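Side-chain contact in Rab GDP dissociation inhibitor alpha (Naegleria fowleri, PDB 6C87), which probably binds prenylated, GDP-bound Rab GTPases, slowing release of their nucleotide and keeping them soluble for recycling between membranes: residues Lys87-Asn92 with Lys97-Thr102. Residues are numbered along the deposited sequence; the frame is centred on the assembly and turned at random.
Sequences KFLMAN and KILRMT
R100 reaches back from helix 94-102 to the amide of N92, and both of its terminal nitrogens turn toward the same oxygen. NH1 of R100 donates to OD1 of N92 over 3.2 Å, lying nearly on the line of the amide C=O (166° at the oxygen), though the N-H itself is noticeably bent. The second bond to the same oxygen, from R100 NH2 to N92 OD1, is weak at 3.4 Å. The oxygen lies at the guanidinium edge, tilted slightly out of its plane, while the amide and guanidinium planes are turned 66° apart, so the groups meet at a steep tilt and do not stack. R100 spans the distance because its chain runs extended from CG to NE. The stronger partner of its NH2 is in another chain, the backbone O of N227 of the second subunit, so R100 ties N92 to a neighbouring chain. Beside it, the extended chain of K97 passes the loop that follows strand 89-90, with K97 CE 3.6 Å from the backbone O of N92. Deeper in, L89 and L99 cross at about a right angle, touching through single methyls, L89 CD2 to L99 CD1 at 3.8 Å. The contact joins strand 89-90 to helix 94-102, which follows it closely in the chain of the GDP dissociation inhibitor fold: the short strand pairs antiparallel with strand 234-237 in the mixed sheet, A91 and N92 rest on helix 212-229, and L99 packs against V26 of helix 22-33 and F248 of helix 243-254.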
ATOM      1  N   LYS A  87     -12.760  -5.662 -28.361  1.00 35.77           N
ATOM      2  CA  LYS A  87     -12.119  -4.566 -27.645  1.00 37.61           C
ATOM      3  C   LYS A  87     -10.608  -4.726 -27.745  1.00 41.37           C
ATOM      4  O   LYS A  87     -10.084  -5.844 -27.724  1.00 41.84           O
ATOM      5  CB  LYS A  87     -12.540  -4.513 -26.164  1.00 31.52           C
ATOM      6  CG  LYS A  87     -14.015  -4.207 -25.908  1.00 36.54           C
ATOM      7  CD  LYS A  87     -14.374  -4.470 -24.438  1.00 36.01           C
ATOM      8  CE  LYS A  87     -15.833  -4.130 -24.116  1.00 31.96           C
ATOM      9  NZ  LYS A  87     -16.059  -2.675 -23.846  1.00 34.16           N
ATOM     10  N   PHE A  88      -9.915  -3.606 -27.866  1.00 35.72           N
ATOM     11  CA  PHE A  88      -8.464  -3.606 -27.874  1.00 37.34           C
ATOM     12  C   PHE A  88      -7.931  -3.471 -26.452  1.00 45.00           C
ATOM     13  O   PHE A  88      -8.609  -2.968 -25.551  1.00 53.76           O
ATOM     14  CB  PHE A  88      -7.935  -2.458 -28.736  1.00 40.19           C
ATOM     15  CG  PHE A  88      -8.154  -2.647 -30.208  1.00 37.25           C
ATOM     16  CD1 PHE A  88      -8.065  -3.907 -30.782  1.00 37.31           C
ATOM     17  CD2 PHE A  88      -8.451  -1.567 -31.017  1.00 36.92           C
ATOM     18  CE1 PHE A  88      -8.257  -4.077 -32.138  1.00 32.61           C
ATOM     19  CE2 PHE A  88      -8.647  -1.732 -32.375  1.00 36.86           C
ATOM     20  CZ  PHE A  88      -8.544  -2.983 -32.938  1.00 30.58           C
ATOM     21  N   LEU A  89      -6.700  -3.930 -26.250  1.00 41.93           N
ATOM     22  CA  LEU A  89      -6.035  -3.760 -24.969  1.00 40.49           C
ATOM     23  C   LEU A  89      -5.022  -2.627 -25.084  1.00 45.55           C
ATOM     24  O   LEU A  89      -4.172  -2.632 -25.982  1.00 45.39           O
ATOM     25  CB  LEU A  89      -5.335  -5.046 -24.523  1.00 43.40           C
ATOM     26  CG  LEU A  89      -6.170  -6.295 -24.226  1.00 41.68           C
ATOM     27  CD1 LEU A  89      -6.399  -7.149 -25.488  1.00 36.57           C
ATOM     28  CD2 LEU A  89      -5.538  -7.106 -23.106  1.00 38.04           C
ATOM     29  N   MET A  90      -5.113  -1.663 -24.170  1.00 43.99           N
ATOM     30  CA  MET A  90      -4.040  -0.692 -24.003  1.00 39.56           C
ATOM     31  C   MET A  90      -2.800  -1.438 -23.523  1.00 39.41           C
ATOM     32  O   MET A  90      -2.856  -2.181 -22.538  1.00 38.71           O
ATOM     33  CB  MET A  90      -4.463   0.398 -23.020  1.00 36.49           C
ATOM     34  CG  MET A  90      -3.350   1.310 -22.532  1.00 42.59           C
ATOM     35  SD  MET A  90      -2.639   2.379 -23.804  1.00 51.61           S
ATOM     36  CE  MET A  90      -4.080   3.290 -24.363  1.00 38.45           C
ATOM     37  N   ALA A  91      -1.679  -1.215 -24.216  1.00 39.11           N
ATOM     38  CA  ALA A  91      -0.525  -2.112 -24.152  1.00 41.49           C
ATOM     39  C   ALA A  91      -0.013  -2.382 -22.739  1.00 52.81           C
ATOM     40  O   ALA A  91       0.431  -3.499 -22.448  1.00 71.19           O
ATOM     41  CB  ALA A  91       0.602  -1.556 -25.015  1.00 41.84           C
ATOM     42  N   ASN A  92      -0.053  -1.397 -21.845  1.00 39.61           N
ATOM     43  CA  ASN A  92       0.395  -1.685 -20.479  1.00 43.95           C
ATOM     44  C   ASN A  92      -0.652  -1.270 -19.452  1.00 42.60           C
ATOM     45  O   ASN A  92      -0.310  -0.843 -18.344  1.00 42.11           O
ATOM     46  CB  ASN A  92       1.740  -1.018 -20.180  1.00 55.30           C
ATOM     47  CG  ASN A  92       2.928  -1.884 -20.577  1.00 55.88           C
ATOM     48  OD1 ASN A  92       3.017  -3.051 -20.195  1.00 60.23           O
ATOM     49  ND2 ASN A  92       3.841  -1.316 -21.356  1.00 54.24           N
ATOM     50  N   LYS A  97      -2.140  -6.030 -17.134  1.00 51.94           N
ATOM     51  CA  LYS A  97      -1.496  -6.341 -15.860  1.00 51.98           C
ATOM     52  C   LYS A  97      -2.240  -7.439 -15.107  1.00 50.10           C
ATOM     53  O   LYS A  97      -1.612  -8.323 -14.513  1.00 46.09           O
ATOM     54  CB  LYS A  97      -1.369  -5.076 -15.006  1.00 48.30           C
ATOM     55  CG  LYS A  97      -0.274  -4.138 -15.502  1.00 46.43           C
ATOM     56  CD  LYS A  97      -0.111  -2.899 -14.637  1.00 45.87           C
ATOM     57  CE  LYS A  97       1.006  -2.022 -15.180  1.00 50.10           C
ATOM     58  NZ  LYS A  97       1.365  -0.918 -14.253  1.00 59.06           N
ATOM     59  N   ILE A  98      -3.576  -7.420 -15.143  1.00 51.29           N
ATOM     60  CA  ILE A  98      -4.340  -8.474 -14.484  1.00 51.79           C
ATOM     61  C   ILE A  98      -4.101  -9.815 -15.167  1.00 53.51           C
ATOM     62  O   ILE A  98      -3.923 -10.842 -14.501  1.00 52.68           O
ATOM     63  CB  ILE A  98      -5.835  -8.123 -14.471  1.00 52.12           C
ATOM     64  CG1 ILE A  98      -6.073  -6.777 -13.796  1.00 52.51           C
ATOM     65  CG2 ILE A  98      -6.609  -9.189 -13.723  1.00 55.71           C
ATOM     66  CD1 ILE A  98      -7.526  -6.316 -13.884  1.00 47.95           C
ATOM     67  N   LEU A  99      -4.099  -9.824 -16.505  1.00 49.60           N
ATOM     68  CA  LEU A  99      -3.818 -11.044 -17.256  1.00 41.30           C
ATOM     69  C   LEU A  99      -2.442 -11.600 -16.915  1.00 46.66           C
ATOM     70  O   LEU A  99      -2.263 -12.821 -16.826  1.00 50.72           O
ATOM     71  CB  LEU A  99      -3.910 -10.754 -18.751  1.00 35.20           C
ATOM     72  CG  LEU A  99      -5.309 -10.472 -19.289  1.00 37.87           C
ATOM     73  CD1 LEU A  99      -5.265 -10.164 -20.786  1.00 33.32           C
ATOM     74  CD2 LEU A  99      -6.216 -11.664 -18.982  1.00 30.88           C
ATOM     75  N   ARG A 100      -1.456 -10.719 -16.720  1.00 40.37           N
ATOM     76  CA  ARG A 100      -0.128 -11.175 -16.329  1.00 37.85           C
ATOM     77  C   ARG A 100      -0.144 -11.824 -14.953  1.00 44.70           C
ATOM     78  O   ARG A 100       0.570 -12.804 -14.717  1.00 48.79           O
ATOM     79  CB  ARG A 100       0.870 -10.020 -16.364  1.00 40.56           C
ATOM     80  CG  ARG A 100       1.416  -9.704 -17.750  1.00 47.57           C
ATOM     81  CD  ARG A 100       2.185  -8.386 -17.776  1.00 45.49           C
ATOM     82  NE  ARG A 100       2.377  -7.917 -19.143  1.00 47.94           N
ATOM     83  CZ  ARG A 100       2.785  -6.695 -19.476  1.00 48.35           C
ATOM     84  NH1 ARG A 100       3.036  -5.795 -18.532  1.00 45.82           N
ATOM     85  NH2 ARG A 100       2.929  -6.369 -20.759  1.00 39.99           N
ATOM     86  N   MET A 101      -0.959 -11.299 -14.036  1.00 48.26           N
ATOM     87  CA  MET A 101      -1.028 -11.858 -12.690  1.00 37.79           C
ATOM     88  C   MET A 101      -1.508 -13.304 -12.701  1.00 42.60           C
ATOM     89  O   MET A 101      -1.052 -14.123 -11.892  1.00 51.54           O
ATOM     90  CB  MET A 101      -1.952 -11.007 -11.831  1.00 35.24           C
ATOM     91  CG  MET A 101      -1.384  -9.682 -11.408  1.00 47.87           C
ATOM     92  SD  MET A 101      -2.676  -8.789 -10.537  1.00 55.71           S
ATOM     93  CE  MET A 101      -2.466  -9.485  -8.898  1.00 54.86           C
ATOM     94  N   THR A 102      -2.432 -13.640 -13.604  1.00 38.00           N
ATOM     95  CA  THR A 102      -2.908 -15.017 -13.686  1.00 41.92           C
ATOM     96  C   THR A 102      -1.896 -15.938 -14.350  1.00 45.09           C
ATOM     97  O   THR A 102      -1.931 -17.150 -14.122  1.00 46.18           O
ATOM     98  CB  THR A 102      -4.206 -15.098 -14.487  1.00 44.41           C
ATOM     99  OG1 THR A 102      -3.934 -14.740 -15.847  1.00 41.07           O
ATOM    100  CG2 THR A 102      -5.274 -14.159 -13.910  1.00 44.80           C
TER